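UTP-glucose-1-phosphate uridylyltransferase 2 (Trypanosoma brucei, PDB 3GUE) probably catalyses the formation of UDP-alpha-D-glucose and diphosphate from UTP and alpha-D-glucose 1-phosphate. Local coordinates at residues Pro408-Asp413 / Thr438-Arg443; Asp380-Arg385 / Gly430-Arg435; Cys247-Ser252 / Asp290-Ile295; Leu434-Ser439 / Asp451-Gly456. All coordinates share one frame; numbering follows the deposited sequence.

Contact 1 (Pro408-Asp413 / Thr438-Arg443); sequences PAIDLD and TSLTVR
Strands 409-412 and 439-443 run parallel, their axes 4.7 Å apart and within 2° of each other, as the two strands of a beta-alpha-beta unit whose crossover carries helix 420-427. They belong to a parallel sheet that, as in related UDP-glucose pyrophosphorylases, is part of the C-terminal left-handed beta-helix. The parallel ladder is regular: Ala409 and Asp411 each use both N and O toward residues 438-442, and the N of Asp413 adds a fifth backbone bond, to Val442 O. Ile410, Leu412, Leu440 and Val442 form the apolar face, where helix 378-385 packs on Ile410 and Leu412, helix 420-427 on Leu412. Leu412 and Val442 lie side by side, with Leu412 CD2 3.8 Å from Val442 CB. The other face is polar and watery: Ala409 carries only a methyl there, and one water donates to Ala409 O at 2.6 Å while also meeting Thr441 OG1 at 2.9 Å. On this face Asp411 and Arg443 form a salt bridge, which suits opposite charges on neighbouring strands, Arg443 lying two residues beyond Thr441, the partner of Asp411 in register. Asp411 holds CG anti to its backbone N (chi1 176°), and Arg443 bends at chi2 to bring its guanidinium back, one face lying over Thr441 CG2. The closest pair is Arg443 NH2 with Asp411 OD2, 2.6 Å, met from above the carboxylate plane, while OD1 takes two weaker bonds. Asp413 turns its carboxylate to Gly444 N and Glu415 N. Val442 O is gripped twice, by Asp413 N nearly along the C=O axis and by Arg443 NH1 at 2.9 Å from above the carbonyl plane.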
loop_
_atom_site.group_PDB
_atom_site.type_symbol
_atom_site.label_atom_id
_atom_site.label_comp_id
_atom_site.label_asym_id
_atom_site.label_seq_id
_atom_site.Cartn_x
_atom_site.Cartn_y
_atom_site.Cartn_z
ATOM N N PRO A 408 12.878 -7.250 -11.558
ATOM C CA PRO A 408 12.570 -8.471 -12.313
ATOM C C PRO A 408 11.048 -8.566 -12.441
ATOM O O PRO A 408 10.339 -8.252 -11.472
ATOM C CB PRO A 408 13.033 -9.591 -11.378
ATOM C CG PRO A 408 14.019 -8.984 -10.471
ATOM C CD PRO A 408 13.683 -7.524 -10.351
ATOM N N ALA A 409 10.545 -8.964 -13.609
ATOM C CA ALA A 409 9.102 -9.136 -13.759
ATOM C C ALA A 409 8.726 -10.587 -13.393
ATOM O O ALA A 409 8.906 -11.517 -14.192
ATOM C CB ALA A 409 8.653 -8.774 -15.169
ATOM N N ILE A 410 8.210 -10.771 -12.188
ATOM C CA ILE A 410 7.945 -12.124 -11.632
ATOM C C ILE A 410 6.444 -12.496 -11.722
ATOM O O ILE A 410 5.588 -11.852 -11.082
ATOM C CB ILE A 410 8.490 -12.252 -10.181
ATOM C CG1 ILE A 410 9.964 -11.812 -10.109
ATOM C CG2 ILE A 410 8.308 -13.717 -9.626
ATOM C CD1 ILE A 410 10.556 -11.734 -8.684
ATOM N N ASP A 411 6.150 -13.528 -12.525
ATOM C CA ASP A 411 4.794 -14.080 -12.661
ATOM C C ASP A 411 4.752 -15.477 -12.028
ATOM O O ASP A 411 5.294 -16.476 -12.568
ATOM C CB ASP A 411 4.342 -14.103 -14.129
ATOM C CG ASP A 411 2.972 -14.763 -14.344
ATOM O OD1 ASP A 411 2.292 -15.200 -13.398
ATOM O OD2 ASP A 411 2.564 -14.865 -15.506
ATOM N N LEU A 412 4.128 -15.525 -10.859
ATOM C CA LEU A 412 4.000 -16.776 -10.115
ATOM C C LEU A 412 2.549 -17.293 -10.277
ATOM O O LEU A 412 1.595 -16.556 -10.015
ATOM C CB LEU A 412 4.390 -16.573 -8.644
ATOM C CG LEU A 412 5.852 -16.233 -8.231
ATOM C CD1 LEU A 412 6.043 -16.164 -6.719
ATOM C CD2 LEU A 412 6.872 -17.214 -8.837
ATOM N N ASP A 413 2.425 -18.542 -10.747
ATOM C CA ASP A 413 1.167 -19.261 -10.932
ATOM C C ASP A 413 0.171 -18.944 -9.799
ATOM O O ASP A 413 0.418 -19.269 -8.618
ATOM C CB ASP A 413 1.469 -20.778 -10.990
ATOM C CG ASP A 413 0.309 -21.602 -11.468
ATOM O OD1 ASP A 413 -0.861 -21.188 -11.229
ATOM O OD2 ASP A 413 0.558 -22.699 -12.050
ATOM N N THR A 438 15.708 -10.554 -15.548
ATOM C CA THR A 438 14.793 -9.549 -16.121
ATOM C C THR A 438 13.336 -10.032 -16.002
ATOM O O THR A 438 12.404 -9.233 -15.972
ATOM C CB THR A 438 15.130 -9.128 -17.601
ATOM O OG1 THR A 438 14.922 -10.220 -18.491
ATOM C CG2 THR A 438 16.558 -8.645 -17.761
ATOM N N SER A 439 13.160 -11.346 -15.912
ATOM C CA SER A 439 11.829 -11.950 -15.983
ATOM C C SER A 439 11.869 -13.382 -15.452
ATOM O O SER A 439 12.736 -14.154 -15.820
ATOM C CB SER A 439 11.377 -11.956 -17.444
ATOM O OG SER A 439 10.032 -12.292 -17.557
ATOM N N LEU A 440 10.939 -13.734 -14.573
ATOM C CA LEU A 440 10.799 -15.129 -14.125
ATOM C C LEU A 440 9.329 -15.540 -14.049
ATOM O O LEU A 440 8.549 -14.940 -13.313
ATOM C CB LEU A 440 11.498 -15.373 -12.776
ATOM C CG LEU A 440 11.236 -16.730 -12.102
ATOM C CD1 LEU A 440 11.982 -17.913 -12.795
ATOM C CD2 LEU A 440 11.506 -16.699 -10.585
ATOM N N THR A 441 8.972 -16.560 -14.834
ATOM C CA THR A 441 7.628 -17.090 -14.865
ATOM C C THR A 441 7.641 -18.542 -14.346
ATOM O O THR A 441 8.436 -19.380 -14.804
ATOM C CB THR A 441 7.016 -16.950 -16.307
ATOM O OG1 THR A 441 6.916 -15.552 -16.630
ATOM C CG2 THR A 441 5.639 -17.568 -16.406
ATOM N N VAL A 442 6.763 -18.820 -13.383
ATOM C CA VAL A 442 6.671 -20.131 -12.772
ATOM C C VAL A 442 5.251 -20.633 -12.807
ATOM O O VAL A 442 4.316 -19.906 -12.457
ATOM C CB VAL A 442 7.199 -20.116 -11.325
ATOM C CG1 VAL A 442 6.998 -21.478 -10.630
ATOM C CG2 VAL A 442 8.685 -19.670 -11.319
ATOM N N ARG A 443 5.112 -21.883 -13.251
ATOM C CA ARG A 443 3.829 -22.515 -13.530
ATOM C C ARG A 443 3.868 -23.948 -13.009
ATOM O O ARG A 443 4.863 -24.655 -13.216
ATOM C CB ARG A 443 3.545 -22.545 -15.044
ATOM C CG ARG A 443 3.153 -21.210 -15.658
ATOM C CD ARG A 443 1.794 -20.759 -15.116
ATOM N NE ARG A 443 1.375 -19.466 -15.654
ATOM C CZ ARG A 443 1.755 -18.288 -15.164
ATOM N NH1 ARG A 443 2.571 -18.215 -14.113
ATOM N NH2 ARG A 443 1.307 -17.175 -15.718
HETATM O O HOH W 1 7.275 -12.773 -15.765
HETATM O O HOH W 2 3.888 -15.173 -18.160
#

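Contact 2 (Asp380-Arg385 / Gly430-Arg435); sequences DLLALR and GVPSLR
Leu382 and Leu434 set up this apolar contact between the end of helix 378-385 and the irregular segment 430-435. Leu382 holds CG anti to its backbone N (chi1 170°), which swings CG and CD1 off the flank of the helix to the loop. Leu434 takes the other common form, CG anti to the carbonyl carbon (chi1 -64°), so that the two side chains cross at about a right angle and Leu434 CD1 rests 3.9 Å from Leu382 CG. Leu382 CD1 also lies 4.0 Å from Pro432 CD, again crosswise. Its second branch, CD2, serves Ile410 of the neighbouring strand, so a single forked leucine joins loop and sheet. Val431 points at the helix with CG1 anti to N (chi1 -175°), and this methyl settles over the last turn, 4.0 Å from Arg385 C and 4.1 Å from Leu382 CD1. Small Ala383 lets the helix come close to Leu434. Arg385 gives only its root to the contact. Its extended chain leads away, and NH2 donates to Gln100 O, while Leu381 CD2 sits over the centre of one guanidinium face. Polar tethers lie beside the apolar patch: Asp387, just beyond the helix, accepts bonds from Leu434 N and Arg435 N. The arrangement is plain helix-on-loop packing, in which a helix two residues after UDP-glucose-binding Lys376 shields one flank of the C-terminal parallel beta-structure, probably the left-handed beta-helix of this family.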
loop_
_atom_site.group_PDB
_atom_site.type_symbol
_atom_site.label_atom_id
_atom_site.label_comp_id
_atom_site.label_asym_id
_atom_site.label_seq_id
_atom_site.Cartn_x
_atom_site.Cartn_y
_atom_site.Cartn_z
ATOM N N ASP A 380 6.163 -10.174 -5.440
ATOM C CA ASP A 380 6.893 -9.006 -4.961
ATOM C C ASP A 380 7.799 -9.362 -3.808
ATOM O O ASP A 380 8.961 -8.882 -3.730
ATOM C CB ASP A 380 5.927 -7.921 -4.476
ATOM C CG ASP A 380 5.133 -7.237 -5.590
ATOM O OD1 ASP A 380 5.595 -7.118 -6.725
ATOM O OD2 ASP A 380 4.001 -6.782 -5.304
ATOM N N LEU A 381 7.256 -10.187 -2.910
ATOM C CA LEU A 381 7.961 -10.665 -1.705
ATOM C C LEU A 381 9.186 -11.479 -2.045
ATOM O O LEU A 381 10.217 -11.331 -1.394
ATOM C CB LEU A 381 7.042 -11.503 -0.831
ATOM C CG LEU A 381 7.668 -12.007 0.476
ATOM C CD1 LEU A 381 8.076 -10.801 1.343
ATOM C CD2 LEU A 381 6.652 -12.936 1.181
ATOM N N LEU A 382 9.033 -12.378 -3.026
ATOM C CA LEU A 382 10.141 -13.109 -3.611
ATOM C C LEU A 382 11.269 -12.180 -4.075
ATOM O O LEU A 382 12.463 -12.463 -3.801
ATOM C CB LEU A 382 9.660 -13.976 -4.798
ATOM C CG LEU A 382 10.693 -14.665 -5.707
ATOM C CD1 LEU A 382 11.642 -15.543 -4.878
ATOM C CD2 LEU A 382 9.978 -15.510 -6.796
ATOM N N ALA A 383 10.900 -11.101 -4.781
ATOM C CA ALA A 383 11.901 -10.173 -5.332
ATOM C C ALA A 383 12.607 -9.435 -4.188
ATOM O O ALA A 383 13.839 -9.324 -4.195
ATOM C CB ALA A 383 11.290 -9.171 -6.332
ATOM N N LEU A 384 11.833 -9.034 -3.177
ATOM C CA LEU A 384 12.393 -8.303 -2.044
ATOM C C LEU A 384 13.371 -9.137 -1.229
ATOM O O LEU A 384 14.467 -8.650 -0.840
ATOM C CB LEU A 384 11.293 -7.773 -1.132
ATOM C CG LEU A 384 11.738 -6.649 -0.182
ATOM C CD1 LEU A 384 12.231 -5.422 -0.962
ATOM C CD2 LEU A 384 10.586 -6.248 0.680
ATOM N N ARG A 385 12.988 -10.395 -1.012
ATOM C CA ARG A 385 13.756 -11.331 -0.198
ATOM C C ARG A 385 15.033 -11.720 -0.933
ATOM O O ARG A 385 16.042 -12.019 -0.302
ATOM C CB ARG A 385 12.923 -12.562 0.150
ATOM C CG ARG A 385 11.954 -12.346 1.297
ATOM C CD ARG A 385 11.217 -13.614 1.682
ATOM N NE ARG A 385 10.385 -13.365 2.850
ATOM C CZ ARG A 385 9.586 -14.260 3.420
ATOM N NH1 ARG A 385 9.490 -15.491 2.924
ATOM N NH2 ARG A 385 8.884 -13.909 4.492
ATOM N N GLY A 430 15.276 -22.592 -0.559
ATOM C CA GLY A 430 16.108 -21.481 -1.000
ATOM C C GLY A 430 15.449 -20.377 -1.805
ATOM O O GLY A 430 14.679 -20.621 -2.739
ATOM N N VAL A 431 15.787 -19.139 -1.451
ATOM C CA VAL A 431 15.422 -17.985 -2.284
ATOM C C VAL A 431 16.499 -17.904 -3.367
ATOM O O VAL A 431 17.681 -17.829 -3.030
ATOM C CB VAL A 431 15.384 -16.654 -1.450
ATOM C CG1 VAL A 431 14.871 -15.466 -2.306
ATOM C CG2 VAL A 431 14.530 -16.824 -0.215
ATOM N N PRO A 432 16.104 -17.938 -4.664
ATOM C CA PRO A 432 17.086 -17.865 -5.751
ATOM C C PRO A 432 17.685 -16.464 -5.885
ATOM O O PRO A 432 17.094 -15.493 -5.409
ATOM C CB PRO A 432 16.253 -18.224 -7.002
ATOM C CG PRO A 432 14.876 -17.683 -6.660
ATOM C CD PRO A 432 14.728 -18.041 -5.187
ATOM N N SER A 433 18.868 -16.384 -6.501
ATOM C CA SER A 433 19.491 -15.111 -6.876
ATOM C C SER A 433 18.635 -14.584 -8.038
ATOM O O SER A 433 18.335 -15.324 -8.972
ATOM C CB SER A 433 20.959 -15.341 -7.287
ATOM O OG SER A 433 21.645 -14.184 -7.757
ATOM N N LEU A 434 18.229 -13.326 -7.948
ATOM C CA LEU A 434 17.415 -12.662 -8.995
ATOM C C LEU A 434 17.968 -11.302 -9.440
ATOM O O LEU A 434 17.329 -10.590 -10.202
ATOM C CB LEU A 434 15.947 -12.494 -8.530
ATOM C CG LEU A 434 15.162 -13.809 -8.292
ATOM C CD1 LEU A 434 13.881 -13.509 -7.596
ATOM C CD2 LEU A 434 14.869 -14.564 -9.601
ATOM N N ARG A 435 19.146 -10.939 -8.959
ATOM C CA ARG A 435 19.760 -9.672 -9.356
ATOM C C ARG A 435 20.049 -9.561 -10.868
ATOM O O ARG A 435 20.002 -8.477 -11.417
ATOM C CB ARG A 435 21.021 -9.357 -8.515
ATOM C CG ARG A 435 22.091 -10.437 -8.545
ATOM C CD ARG A 435 23.339 -10.067 -7.731
ATOM N NE ARG A 435 24.324 -11.133 -7.893
ATOM C CZ ARG A 435 25.090 -11.295 -8.975
ATOM N NH1 ARG A 435 25.020 -10.435 -9.998
ATOM N NH2 ARG A 435 25.939 -12.314 -9.032
#

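Contact 3 (Cys247-Ser252 / Asp290-Ile295); sequences CRRTES and DSFQNI. With SO4 (sulfate ion), chain G.
Phe292 O is the best-held polar atom, gripped by two hydrogen bonds from one guanidinium: Arg249 NH1 and Arg249 NH2 both reach it end-on at 2.8 Å. The oxygen lies within 7° of the guanidinium plane, and seen from the carbonyl, NH1 is in its plane while NH2 stands above it. Arginine suits the place because its long arm spans the gap and its flat, many-donor head can serve several acceptors at once. Its chain is extended from CG to NE, with CG anti to the backbone N, and NE and NH1 also serve Asp253 O and His298 O. Since Phe292 O lies in the last turn of helix 289-292, the positive charge would favourably offset the negative end of that helix. Arg249 itself follows strand 242-248 of the seven-strand mixed sheet of this GT-A-type catalytic fold, so the bond ties the loop that leaves an inner strand to the end of a short helix. Nearby, Gln293 NE2 holds Lys254 O, next to Lys255, seen to bind UDP-glucose in a crystal structure of this protein, though not in this chain. Ile295 lays CG2 over one face of the guanidinium and along the arm, 3.7 Å from Arg249 CD. Its CG1 takes the crowded position between backbone N and carbonyl carbon (chi1 69°); with chi2 anti, this puts CD1 3.7 Å from Glu251 N. A water donates to Arg249 O at 2.8 Å and to Ile295 O at 2.7 Å. A sulfate, probably from the crystallisation liquor, accepts from Ser291 OG, Lys297 NZ and, nearly straight (174°), Asn294 ND2 at 2.9 Å.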
loop_
_atom_site.group_PDB
_atom_site.type_symbol
_atom_site.label_atom_id
_atom_site.label_comp_id
_atom_site.label_asym_id
_atom_site.label_seq_id
_atom_site.Cartn_x
_atom_site.Cartn_y
_atom_site.Cartn_z
ATOM N N CYS A 247 6.328 6.878 -9.809
ATOM C CA CYS A 247 7.438 6.341 -10.583
ATOM C C CYS A 247 7.006 6.093 -12.031
ATOM O O CYS A 247 5.823 5.815 -12.315
ATOM C CB CYS A 247 7.941 5.027 -9.951
ATOM S SG CYS A 247 8.756 5.183 -8.309
ATOM N N ARG A 248 7.965 6.191 -12.947
ATOM C CA ARG A 248 7.820 5.603 -14.267
ATOM C C ARG A 248 7.449 4.126 -14.046
ATOM O O ARG A 248 8.219 3.334 -13.476
ATOM C CB ARG A 248 9.116 5.785 -15.094
ATOM C CG ARG A 248 9.235 4.933 -16.370
ATOM C CD ARG A 248 8.321 5.428 -17.474
ATOM N NE ARG A 248 8.473 4.678 -18.727
ATOM C CZ ARG A 248 7.787 4.927 -19.842
ATOM N NH1 ARG A 248 6.905 5.919 -19.873
ATOM N NH2 ARG A 248 7.981 4.185 -20.937
ATOM N N ARG A 249 6.223 3.796 -14.433
ATOM C CA ARG A 249 5.709 2.455 -14.316
ATOM C C ARG A 249 6.596 1.436 -15.047
ATOM O O ARG A 249 7.100 1.718 -16.127
ATOM C CB ARG A 249 4.290 2.393 -14.862
ATOM C CG ARG A 249 3.455 1.254 -14.288
ATOM C CD ARG A 249 2.055 1.376 -14.825
ATOM N NE ARG A 249 1.149 0.325 -14.364
ATOM C CZ ARG A 249 -0.082 0.170 -14.827
ATOM N NH1 ARG A 249 -0.558 1.012 -15.749
ATOM N NH2 ARG A 249 -0.846 -0.795 -14.354
ATOM N N THR A 250 6.763 0.264 -14.424
ATOM C CA THR A 250 7.498 -0.878 -14.979
ATOM C C THR A 250 6.538 -2.048 -15.191
ATOM O O THR A 250 5.376 -2.002 -14.772
ATOM C CB THR A 250 8.643 -1.352 -14.034
ATOM O OG1 THR A 250 8.085 -1.794 -12.787
ATOM C CG2 THR A 250 9.654 -0.226 -13.770
ATOM N N GLU A 251 7.024 -3.107 -15.828
ATOM C CA GLU A 251 6.228 -4.310 -16.044
ATOM C C GLU A 251 5.769 -4.973 -14.723
ATOM O O GLU A 251 4.708 -5.608 -14.680
ATOM C CB GLU A 251 7.018 -5.292 -16.905
ATOM C CG GLU A 251 6.182 -6.082 -17.887
ATOM C CD GLU A 251 6.902 -7.315 -18.410
ATOM O OE1 GLU A 251 8.103 -7.220 -18.768
ATOM O OE2 GLU A 251 6.259 -8.391 -18.465
ATOM N N SER A 252 6.546 -4.800 -13.649
ATOM C CA SER A 252 6.159 -5.295 -12.320
ATOM C C SER A 252 5.010 -4.510 -11.628
ATOM O O SER A 252 4.455 -4.966 -10.630
ATOM C CB SER A 252 7.390 -5.370 -11.404
ATOM O OG SER A 252 7.885 -4.080 -11.102
ATOM N N ASP A 290 -6.774 -4.633 -19.799
ATOM C CA ASP A 290 -5.724 -4.459 -20.798
ATOM C C ASP A 290 -5.191 -3.021 -20.841
ATOM O O ASP A 290 -3.980 -2.803 -20.740
ATOM C CB ASP A 290 -6.183 -4.972 -22.188
ATOM C CG ASP A 290 -6.312 -6.493 -22.235
ATOM O OD1 ASP A 290 -5.853 -7.146 -21.270
ATOM O OD2 ASP A 290 -6.856 -7.047 -23.229
ATOM N N SER A 291 -6.092 -2.047 -20.944
ATOM C CA SER A 291 -5.747 -0.629 -20.770
ATOM C C SER A 291 -5.101 -0.340 -19.398
ATOM O O SER A 291 -4.004 0.227 -19.327
ATOM C CB SER A 291 -6.990 0.246 -20.974
ATOM O OG SER A 291 -7.544 0.083 -22.267
ATOM N N PHE A 292 -5.757 -0.740 -18.303
ATOM C CA PHE A 292 -5.192 -0.477 -16.973
ATOM C C PHE A 292 -3.737 -0.947 -16.909
ATOM O O PHE A 292 -2.927 -0.330 -16.206
ATOM C CB PHE A 292 -6.035 -1.110 -15.847
ATOM C CG PHE A 292 -5.507 -0.850 -14.442
ATOM C CD1 PHE A 292 -5.991 0.216 -13.697
ATOM C CD2 PHE A 292 -4.554 -1.711 -13.856
ATOM C CE1 PHE A 292 -5.520 0.466 -12.408
ATOM C CE2 PHE A 292 -4.090 -1.497 -12.563
ATOM C CZ PHE A 292 -4.569 -0.396 -11.826
ATOM N N GLN A 293 -3.429 -2.013 -17.662
ATOM C CA GLN A 293 -2.103 -2.692 -17.643
ATOM C C GLN A 293 -1.174 -2.309 -18.801
ATOM O O GLN A 293 -0.079 -2.851 -18.943
ATOM C CB GLN A 293 -2.245 -4.221 -17.549
ATOM C CG GLN A 293 -2.940 -4.732 -16.284
ATOM C CD GLN A 293 -2.078 -4.625 -15.032
ATOM O OE1 GLN A 293 -0.908 -4.233 -15.085
ATOM N NE2 GLN A 293 -2.641 -5.028 -13.905
ATOM N N ASN A 294 -1.607 -1.355 -19.612
ATOM C CA ASN A 294 -0.744 -0.736 -20.610
ATOM C C ASN A 294 0.203 0.255 -19.902
ATOM O O ASN A 294 -0.193 1.373 -19.613
ATOM C CB ASN A 294 -1.626 -0.032 -21.648
ATOM C CG ASN A 294 -0.856 0.447 -22.850
ATOM O OD1 ASN A 294 0.331 0.744 -22.764
ATOM N ND2 ASN A 294 -1.539 0.533 -23.993
ATOM N N ILE A 295 1.442 -0.160 -19.612
ATOM C CA ILE A 295 2.353 0.669 -18.803
ATOM C C ILE A 295 2.903 1.868 -19.588
ATOM O O ILE A 295 3.434 2.820 -18.989
ATOM C CB ILE A 295 3.522 -0.140 -18.178
ATOM C CG1 ILE A 295 4.506 -0.630 -19.269
ATOM C CG2 ILE A 295 2.991 -1.287 -17.278
ATOM C CD1 ILE A 295 5.791 -1.206 -18.701
HETATM S S SO4 G . -5.233 0.536 -24.996
HETATM O O1 SO4 G . -6.216 -0.328 -25.665
HETATM O O2 SO4 G . -4.510 1.314 -26.005
HETATM O O3 SO4 G . -5.931 1.434 -24.071
HETATM O O4 SO4 G . -4.332 -0.309 -24.216
HETATM O O HOH W 3 6.031 2.899 -18.415
#

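Contact 4 (Leu434-Ser439 / Asp451-Gly456); sequences LRQCTS and DVSVRG
The tight half of this contact is a small apolar cluster around Val454. Leu434 lies alongside it, pointing the same way, with CD2 only 3.6 Å from Val454 CB, and Cys437, SG anti to its backbone N (chi1 173°), brings sulfur to 3.8 Å from Val454 CG1. Compact, buried side chains suit this inner face. The backbones lock beside it: Gly456 N donates almost straight to Gln436 O at 2.9 Å, and Gly456 O accepts from two successive amides, Thr438 N at 2.7 Å and Ser439 N at 3.2 Å. Gly456 can turn this corner because its positive phi (73°) is natural to glycine. The outer side is looser. Gln436 and Arg455 run side by side in the same direction, their flat ends tilted 54° apart, and Arg455 NE donates to Ser453 OG, two residues back on its own strand, at 2.8 Å. A water bridges the backbones, accepting from Gln436 N and donating to Val454 O at 2.7 Å. With the chain turning corners at Thr438 and Gly456, parallel bonds between successive turns and a valine facing inward, the arrangement is characteristic of stacked coils in a parallel beta-helix, left-handed in this family.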
loop_
_atom_site.group_PDB
_atom_site.type_symbol
_atom_site.label_atom_id
_atom_site.label_comp_id
_atom_site.label_asym_id
_atom_site.label_seq_id
_atom_site.Cartn_x
_atom_site.Cartn_y
_atom_site.Cartn_z
ATOM N N LEU A 434 18.229 -13.326 -7.948
ATOM C CA LEU A 434 17.415 -12.662 -8.995
ATOM C C LEU A 434 17.968 -11.302 -9.440
ATOM O O LEU A 434 17.329 -10.590 -10.202
ATOM C CB LEU A 434 15.947 -12.494 -8.530
ATOM C CG LEU A 434 15.162 -13.809 -8.292
ATOM C CD1 LEU A 434 13.881 -13.509 -7.596
ATOM C CD2 LEU A 434 14.869 -14.564 -9.601
ATOM N N ARG A 435 19.146 -10.939 -8.959
ATOM C CA ARG A 435 19.760 -9.672 -9.356
ATOM C C ARG A 435 20.049 -9.561 -10.868
ATOM O O ARG A 435 20.002 -8.477 -11.417
ATOM C CB ARG A 435 21.021 -9.357 -8.515
ATOM C CG ARG A 435 22.091 -10.437 -8.545
ATOM C CD ARG A 435 23.339 -10.067 -7.731
ATOM N NE ARG A 435 24.324 -11.133 -7.893
ATOM C CZ ARG A 435 25.090 -11.295 -8.975
ATOM N NH1 ARG A 435 25.020 -10.435 -9.998
ATOM N NH2 ARG A 435 25.939 -12.314 -9.032
ATOM N N GLN A 436 20.293 -10.682 -11.540
ATOM C CA GLN A 436 20.505 -10.681 -12.990
ATOM C C GLN A 436 19.240 -11.061 -13.772
ATOM O O GLN A 436 19.309 -11.313 -14.976
ATOM C CB GLN A 436 21.644 -11.638 -13.384
ATOM C CG GLN A 436 22.861 -11.612 -12.465
ATOM C CD GLN A 436 23.957 -12.550 -12.933
ATOM O OE1 GLN A 436 24.103 -13.667 -12.420
ATOM N NE2 GLN A 436 24.712 -12.117 -13.924
ATOM N N CYS A 437 18.097 -11.140 -13.083
ATOM C CA CYS A 437 16.874 -11.627 -13.698
ATOM C C CYS A 437 16.036 -10.484 -14.264
ATOM O O CYS A 437 15.711 -9.529 -13.562
ATOM C CB CYS A 437 16.075 -12.437 -12.680
ATOM S SG CYS A 437 14.476 -12.905 -13.283
ATOM N N THR A 438 15.708 -10.554 -15.548
ATOM C CA THR A 438 14.793 -9.549 -16.121
ATOM C C THR A 438 13.336 -10.032 -16.002
ATOM O O THR A 438 12.404 -9.233 -15.972
ATOM C CB THR A 438 15.130 -9.128 -17.601
ATOM O OG1 THR A 438 14.922 -10.220 -18.491
ATOM C CG2 THR A 438 16.558 -8.645 -17.761
ATOM N N SER A 439 13.160 -11.346 -15.912
ATOM C CA SER A 439 11.829 -11.950 -15.983
ATOM C C SER A 439 11.869 -13.382 -15.452
ATOM O O SER A 439 12.736 -14.154 -15.820
ATOM C CB SER A 439 11.377 -11.956 -17.444
ATOM O OG SER A 439 10.032 -12.292 -17.557
ATOM N N ASP A 451 21.294 -21.746 -3.522
ATOM C CA ASP A 451 22.199 -21.002 -4.418
ATOM C C ASP A 451 21.886 -21.146 -5.917
ATOM O O ASP A 451 22.781 -21.206 -6.755
ATOM C CB ASP A 451 23.661 -21.318 -4.071
ATOM C CG ASP A 451 23.952 -21.140 -2.581
ATOM O OD1 ASP A 451 24.554 -20.114 -2.193
ATOM O OD2 ASP A 451 23.548 -22.018 -1.790
ATOM N N VAL A 452 20.601 -21.207 -6.238
ATOM C CA VAL A 452 20.126 -21.127 -7.619
ATOM C C VAL A 452 20.256 -19.700 -8.157
ATOM O O VAL A 452 19.864 -18.746 -7.513
ATOM C CB VAL A 452 18.676 -21.662 -7.743
ATOM C CG1 VAL A 452 18.109 -21.422 -9.127
ATOM C CG2 VAL A 452 18.663 -23.156 -7.438
ATOM N N SER A 453 20.837 -19.567 -9.345
ATOM C CA SER A 453 21.047 -18.263 -9.960
ATOM C C SER A 453 20.088 -18.114 -11.136
ATOM O O SER A 453 20.124 -18.914 -12.071
ATOM C CB SER A 453 22.519 -18.127 -10.399
ATOM O OG SER A 453 22.723 -17.032 -11.282
ATOM N N VAL A 454 19.192 -17.131 -11.072
ATOM C CA VAL A 454 18.258 -16.904 -12.205
ATOM C C VAL A 454 18.733 -15.690 -13.038
ATOM O O VAL A 454 18.954 -14.595 -12.495
ATOM C CB VAL A 454 16.763 -16.762 -11.763
ATOM C CG1 VAL A 454 15.880 -16.379 -12.923
ATOM C CG2 VAL A 454 16.232 -18.022 -11.089
ATOM N N ARG A 455 18.907 -15.904 -14.347
ATOM C CA ARG A 455 19.507 -14.902 -15.217
ATOM C C ARG A 455 18.697 -14.684 -16.502
ATOM O O ARG A 455 18.273 -15.651 -17.169
ATOM C CB ARG A 455 20.928 -15.321 -15.608
ATOM C CG ARG A 455 21.883 -15.468 -14.456
ATOM C CD ARG A 455 23.132 -16.241 -14.875
ATOM N NE ARG A 455 23.950 -16.530 -13.701
ATOM C CZ ARG A 455 25.162 -17.078 -13.712
ATOM N NH1 ARG A 455 25.750 -17.422 -14.847
ATOM N NH2 ARG A 455 25.780 -17.291 -12.564
ATOM N N GLY A 456 18.528 -13.418 -16.865
ATOM C CA GLY A 456 17.831 -13.061 -18.107
ATOM C C GLY A 456 16.337 -13.295 -17.983
ATOM O O GLY A 456 15.747 -12.891 -16.983
HETATM O O HOH W 4 20.577 -13.500 -10.629
#

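How the contacts relate
From the N terminus, contact 3 comes first: it closes the loop from 247-252 to 290-295 at the catalytic sheet and stands in series with the rest. Contact 2 then opens at helix 378-385, contact 1 opens at 408-413, contact 2 closes at 430-435 and contact 1 at 438-443, so these two cross. They meet in space, Ile410 CD1 packing 3.6 Å from Ala383 CB. Contact 4 starts at 434-439, sharing Leu434 and Arg435 with contact 2 and Thr438 and Ser439 with contact 1, and closes a short loop at 451-456. Together contacts 1, 2 and 4 bind the helix that follows Lys376 of the substrate site to the C-terminal beta-structure, while contact 3 touches contact 1 through Glu251 and Ser252.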